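Local coordinates for protein 2-hydroxyhepta-2,4-diene-1,7-dioate isomerase (Corynebacterium glutamicum, PDB 4DBF) that probably acts as a magnesium-binding oxaloacetate decarboxylase of the fumarylacetoacetate hydrolase (FAH) family, and possibly also as an isomerase, at residues A130-G144 with V158-D172. Residues are numbered along the deposited sequence; the frame is centred on the assembly and turned at random.
With MG (magnesium ion), chain C.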
loop_
_atom_site.group_PDB
_atom_site.type_symbol
_atom_site.label_atom_id
_atom_site.label_comp_id
_atom_site.label_asym_id
_atom_site.label_seq_id
_atom_site.Cartn_x
_atom_site.Cartn_y
_atom_site.Cartn_z
ATOM N N ALA A 130 18.996 -9.225 -0.149
ATOM C CA ALA A 130 18.806 -8.006 0.604
ATOM C C ALA A 130 19.946 -7.840 1.567
ATOM O O ALA A 130 20.038 -8.562 2.506
ATOM C CB ALA A 130 17.489 -8.027 1.371
ATOM N N THR A 131 20.798 -6.874 1.313
ATOM C CA THR A 131 22.028 -6.714 2.040
ATOM C C THR A 131 22.163 -5.313 2.588
ATOM O O THR A 131 21.466 -4.428 2.198
ATOM C CB THR A 131 23.239 -7.064 1.148
ATOM O OG1 THR A 131 23.252 -6.255 -0.009
ATOM C CG2 THR A 131 23.184 -8.478 0.717
ATOM N N LYS A 132 23.067 -5.144 3.515
ATOM C CA LYS A 132 23.136 -3.960 4.317
ATOM C C LYS A 132 21.767 -3.533 4.871
ATOM O O LYS A 132 21.352 -2.443 4.653
ATOM C CB LYS A 132 23.810 -2.808 3.602
ATOM C CG LYS A 132 24.281 -1.764 4.575
ATOM C CD LYS A 132 25.162 -0.723 3.938
ATOM C CE LYS A 132 25.291 0.487 4.814
ATOM N NZ LYS A 132 26.029 1.541 4.112
ATOM N N VAL A 133 21.124 -4.431 5.600
ATOM C CA VAL A 133 19.817 -4.200 6.181
ATOM C C VAL A 133 19.896 -3.515 7.516
ATOM O O VAL A 133 20.370 -4.071 8.468
ATOM C CB VAL A 133 19.054 -5.504 6.325
ATOM C CG1 VAL A 133 17.726 -5.298 6.977
ATOM C CG2 VAL A 133 18.905 -6.170 5.003
ATOM N N GLU A 134 19.426 -2.289 7.555
ATOM C CA GLU A 134 19.431 -1.485 8.762
ATOM C C GLU A 134 18.034 -1.308 9.352
ATOM O O GLU A 134 17.074 -1.399 8.674
ATOM C CB GLU A 134 20.058 -0.112 8.506
ATOM C CG GLU A 134 21.480 -0.193 7.997
ATOM C CD GLU A 134 22.184 1.133 7.854
ATOM O OE1 GLU A 134 21.569 2.169 7.876
ATOM O OE2 GLU A 134 23.389 1.112 7.741
ATOM N N PHE A 135 17.985 -1.026 10.628
ATOM C CA PHE A 135 16.771 -0.714 11.311
ATOM C C PHE A 135 16.622 0.786 11.399
ATOM O O PHE A 135 17.542 1.498 11.215
ATOM C CB PHE A 135 16.839 -1.258 12.709
ATOM C CG PHE A 135 17.923 -0.659 13.516
ATOM C CD1 PHE A 135 17.727 0.511 14.184
ATOM C CD2 PHE A 135 19.162 -1.234 13.555
ATOM C CE1 PHE A 135 18.731 1.071 14.901
ATOM C CE2 PHE A 135 20.165 -0.686 14.288
ATOM C CZ PHE A 135 19.944 0.469 14.959
ATOM N N GLU A 136 15.431 1.231 11.710
ATOM C CA GLU A 136 15.214 2.621 11.995
ATOM C C GLU A 136 14.085 2.696 12.998
ATOM O O GLU A 136 13.023 2.325 12.690
ATOM C CB GLU A 136 14.789 3.397 10.757
ATOM C CG GLU A 136 15.593 3.227 9.498
ATOM C CD GLU A 136 15.198 4.195 8.405
ATOM O OE1 GLU A 136 14.037 4.420 8.210
ATOM O OE2 GLU A 136 16.064 4.701 7.732
ATOM N N GLY A 137 14.343 3.178 14.187
ATOM C CA GLY A 137 13.293 3.358 15.149
ATOM C C GLY A 137 12.528 4.624 14.921
ATOM O O GLY A 137 13.102 5.650 14.838
ATOM N N GLU A 138 11.213 4.521 14.859
ATOM C CA GLU A 138 10.372 5.652 14.587
ATOM C C GLU A 138 9.125 5.700 15.409
ATOM O O GLU A 138 8.559 4.717 15.734
ATOM C CB GLU A 138 9.992 5.754 13.103
ATOM C CG GLU A 138 11.084 5.369 12.156
ATOM C CD GLU A 138 10.853 5.738 10.700
ATOM O OE1 GLU A 138 9.931 6.402 10.334
ATOM O OE2 GLU A 138 11.655 5.347 9.902
ATOM N N LEU A 139 8.710 6.895 15.716
ATOM C CA LEU A 139 7.410 7.116 16.256
ATOM C C LEU A 139 6.353 6.909 15.175
ATOM O O LEU A 139 6.434 7.451 14.132
ATOM C CB LEU A 139 7.310 8.513 16.809
ATOM C CG LEU A 139 5.989 8.820 17.448
ATOM C CD1 LEU A 139 5.736 8.004 18.692
ATOM C CD2 LEU A 139 5.897 10.304 17.707
ATOM N N ALA A 140 5.374 6.086 15.484
ATOM C CA ALA A 140 4.321 5.727 14.560
ATOM C C ALA A 140 3.010 6.280 15.032
ATOM O O ALA A 140 2.714 6.224 16.163
ATOM C CB ALA A 140 4.208 4.229 14.386
ATOM N N VAL A 141 2.255 6.785 14.101
ATOM C CA VAL A 141 0.955 7.303 14.382
ATOM C C VAL A 141 -0.101 6.332 13.866
ATOM O O VAL A 141 -0.046 5.911 12.752
ATOM C CB VAL A 141 0.729 8.635 13.692
ATOM C CG1 VAL A 141 -0.644 9.130 13.969
ATOM C CG2 VAL A 141 1.752 9.652 14.110
ATOM N N VAL A 142 -1.068 6.014 14.685
ATOM C CA VAL A 142 -2.161 5.223 14.200
ATOM C C VAL A 142 -3.419 6.068 14.028
ATOM O O VAL A 142 -3.877 6.684 14.944
ATOM C CB VAL A 142 -2.448 4.018 15.092
ATOM C CG1 VAL A 142 -3.611 3.253 14.558
ATOM C CG2 VAL A 142 -1.239 3.145 15.212
ATOM N N ILE A 143 -3.923 6.067 12.810
ATOM C CA ILE A 143 -5.074 6.826 12.393
ATOM C C ILE A 143 -6.363 6.217 12.960
ATOM O O ILE A 143 -6.532 5.052 12.988
ATOM C CB ILE A 143 -5.159 6.969 10.857
ATOM C CG1 ILE A 143 -4.015 7.792 10.302
ATOM C CG2 ILE A 143 -6.435 7.662 10.451
ATOM C CD1 ILE A 143 -3.866 9.119 10.958
ATOM N N GLY A 144 -7.236 7.076 13.431
ATOM C CA GLY A 144 -8.403 6.686 14.180
ATOM C C GLY A 144 -9.739 6.864 13.489
ATOM O O GLY A 144 -10.722 6.347 13.903
ATOM N N VAL A 158 -7.676 13.161 14.478
ATOM C CA VAL A 158 -7.664 11.983 13.626
ATOM C C VAL A 158 -6.769 10.856 14.110
ATOM O O VAL A 158 -6.760 9.822 13.515
ATOM C CB VAL A 158 -7.272 12.301 12.174
ATOM C CG1 VAL A 158 -8.199 13.277 11.521
ATOM C CG2 VAL A 158 -5.839 12.721 12.061
ATOM N N VAL A 159 -6.005 11.076 15.160
ATOM C CA VAL A 159 -5.161 10.012 15.637
ATOM C C VAL A 159 -5.722 9.202 16.814
ATOM O O VAL A 159 -6.180 9.734 17.788
ATOM C CB VAL A 159 -3.652 10.352 15.762
ATOM C CG1 VAL A 159 -3.219 11.623 15.082
ATOM C CG2 VAL A 159 -3.066 10.104 17.125
ATOM N N LEU A 160 -5.673 7.898 16.653
ATOM C CA LEU A 160 -6.009 6.995 17.697
ATOM C C LEU A 160 -4.955 7.023 18.784
ATOM O O LEU A 160 -5.271 7.115 19.907
ATOM C CB LEU A 160 -6.172 5.574 17.177
ATOM C CG LEU A 160 -6.448 4.499 18.201
ATOM C CD1 LEU A 160 -7.709 4.711 18.977
ATOM C CD2 LEU A 160 -6.349 3.084 17.692
ATOM N N GLY A 161 -3.709 6.890 18.401
ATOM C CA GLY A 161 -2.636 6.881 19.371
ATOM C C GLY A 161 -1.289 6.670 18.719
ATOM O O GLY A 161 -1.155 6.748 17.467
ATOM N N PHE A 162 -0.290 6.419 19.560
ATOM C CA PHE A 162 1.082 6.350 19.079
ATOM C C PHE A 162 1.543 4.922 19.290
ATOM O O PHE A 162 1.121 4.299 20.242
ATOM C CB PHE A 162 2.036 7.288 19.881
ATOM C CG PHE A 162 1.901 8.743 19.495
ATOM C CD1 PHE A 162 1.591 9.115 18.193
ATOM C CD2 PHE A 162 2.083 9.753 20.442
ATOM C CE1 PHE A 162 1.419 10.487 17.844
ATOM C CE2 PHE A 162 1.960 11.119 20.076
ATOM C CZ PHE A 162 1.612 11.464 18.778
ATOM N N THR A 163 2.423 4.427 18.412
ATOM C CA THR A 163 3.099 3.164 18.659
ATOM C C THR A 163 4.522 3.251 18.143
ATOM O O THR A 163 4.957 4.318 17.772
ATOM C CB THR A 163 2.247 1.951 18.067
ATOM O OG1 THR A 163 2.821 0.722 18.516
ATOM C CG2 THR A 163 2.208 2.006 16.560
ATOM N N ILE A 164 5.270 2.162 18.143
ATOM C CA ILE A 164 6.619 2.210 17.629
ATOM C C ILE A 164 6.613 1.439 16.318
ATOM O O ILE A 164 5.887 0.411 16.181
ATOM C CB ILE A 164 7.619 1.534 18.611
ATOM C CG1 ILE A 164 7.479 2.105 20.048
ATOM C CG2 ILE A 164 9.059 1.696 18.038
ATOM C CD1 ILE A 164 8.336 1.320 21.090
ATOM N N ILE A 165 7.395 1.907 15.353
ATOM C CA ILE A 165 7.669 1.115 14.130
ATOM C C ILE A 165 9.185 0.982 13.922
ATOM O O ILE A 165 9.939 1.889 14.231
ATOM C CB ILE A 165 6.939 1.697 12.880
ATOM C CG1 ILE A 165 7.204 0.788 11.655
ATOM C CG2 ILE A 165 7.382 3.205 12.549
ATOM C CD1 ILE A 165 6.376 1.112 10.442
ATOM N N ASN A 166 9.628 -0.177 13.433
ATOM C CA ASN A 166 11.025 -0.365 13.036
ATOM C C ASN A 166 10.973 -0.351 11.493
ATOM O O ASN A 166 10.456 -1.310 10.874
ATOM C CB ASN A 166 11.566 -1.706 13.628
ATOM C CG ASN A 166 13.033 -1.858 13.405
ATOM O OD1 ASN A 166 13.602 -1.160 12.542
ATOM N ND2 ASN A 166 13.676 -2.770 14.148
ATOM N N ASP A 167 11.427 0.735 10.856
ATOM C CA ASP A 167 11.323 0.852 9.386
ATOM C C ASP A 167 12.602 0.180 8.824
ATOM O O ASP A 167 13.599 0.856 8.504
ATOM C CB ASP A 167 11.219 2.347 9.009
ATOM C CG ASP A 167 11.183 2.597 7.522
ATOM O OD1 ASP A 167 10.946 1.681 6.709
ATOM O OD2 ASP A 167 11.402 3.756 7.118
ATOM N N VAL A 168 12.551 -1.136 8.690
ATOM C CA VAL A 168 13.747 -1.934 8.340
ATOM C C VAL A 168 13.971 -1.674 6.858
ATOM O O VAL A 168 13.007 -1.605 6.126
ATOM C CB VAL A 168 13.442 -3.411 8.576
ATOM C CG1 VAL A 168 14.594 -4.271 8.109
ATOM C CG2 VAL A 168 13.159 -3.634 10.124
ATOM N N SER A 169 15.226 -1.503 6.439
ATOM C CA SER A 169 15.556 -1.027 5.105
ATOM C C SER A 169 16.882 -1.694 4.636
ATOM O O SER A 169 17.892 -1.591 5.377
ATOM C CB SER A 169 15.861 0.498 5.184
ATOM O OG SER A 169 14.931 1.184 6.083
ATOM N N SER A 170 16.858 -2.333 3.465
ATOM C CA SER A 170 18.108 -2.805 2.808
ATOM C C SER A 170 18.740 -1.573 2.153
ATOM O O SER A 170 18.206 -1.073 1.151
ATOM C CB SER A 170 17.794 -3.822 1.715
ATOM O OG SER A 170 18.982 -4.114 0.931
ATOM N N ARG A 171 19.828 -1.056 2.707
ATOM C CA ARG A 171 20.457 0.146 2.104
ATOM C C ARG A 171 20.998 -0.124 0.713
ATOM O O ARG A 171 21.016 0.750 -0.144
ATOM C CB ARG A 171 21.611 0.639 2.965
ATOM C CG ARG A 171 21.210 0.966 4.366
ATOM C CD ARG A 171 20.163 2.126 4.471
ATOM N NE ARG A 171 19.958 2.495 5.850
ATOM C CZ ARG A 171 18.872 3.138 6.316
ATOM N NH1 ARG A 171 17.879 3.445 5.508
ATOM N NH2 ARG A 171 18.743 3.369 7.604
ATOM N N ASP A 172 21.472 -1.344 0.493
ATOM C CA ASP A 172 21.950 -1.722 -0.839
ATOM C C ASP A 172 20.856 -1.709 -1.878
ATOM O O ASP A 172 21.075 -1.277 -3.052
ATOM C CB ASP A 172 22.617 -3.128 -0.812
ATOM C CG ASP A 172 23.986 -3.128 -0.104
ATOM O OD1 ASP A 172 24.528 -2.035 0.169
ATOM O OD2 ASP A 172 24.472 -4.245 0.277
HETATM MG MG MG C . 12.277 5.633 7.876
HETATM O O HOH W 1 10.383 6.647 7.657
HETATM O O HOH W 2 12.767 6.326 5.995
HETATM O O HOH W 3 13.374 7.187 8.621
#
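Glu-136, Glu-138 and Asp-167 meet at a magnesium ion where the antiparallel strand pair 133-143 and 159-170 of the FAH-type C-terminal domain is briefly interrupted, the carboxylate metal site of this family. Each gives one oxygen: Glu-136 OE1 lies 2.2 Å, Glu-138 OE2 2.1 Å and Asp-167 OD2 2.2 Å from the magnesium, and three waters bring the coordination to six. The Glu-136 and Asp-167 side chains extend alongside each other in a common direction, yet their carboxylate planes are turned 82° apart. Glu-136 OE1 and Asp-167 OD2 are only 2.9 Å from each other, a closeness the shared cation accounts for. Asp-167 OD1 forms a salt bridge with Lys-112 outside the two segments.

The second oxygen of Glu-136 faces Arg-171, whose NH1 and NH2 both donate to OE2, which lies in the guanidinium plane, NH2 at 3.0 Å; this probably limits rotation of the metal-binding carboxylate. With its chain bent at chi2 (-62°), Arg-171 also presents NE to Glu-134 OE1 at 2.6 Å. That oxygen lies in the guanidinium plane, although the two planar groups are nearly perpendicular (87°).

Away from the metal, Ala-140 CB packs on Ile-165 CG2 on the face that carries Glu-138; on the other, Val-141 CG2 reaches the Phe-162 ring edge, 3.8 Å from CE1. A classic bulge then shifts the register: Leu-160 and Gly-161 together stand opposite Val-142, whose O accepts Leu-160 N at 2.8 Å and, weakly, Gly-161 N.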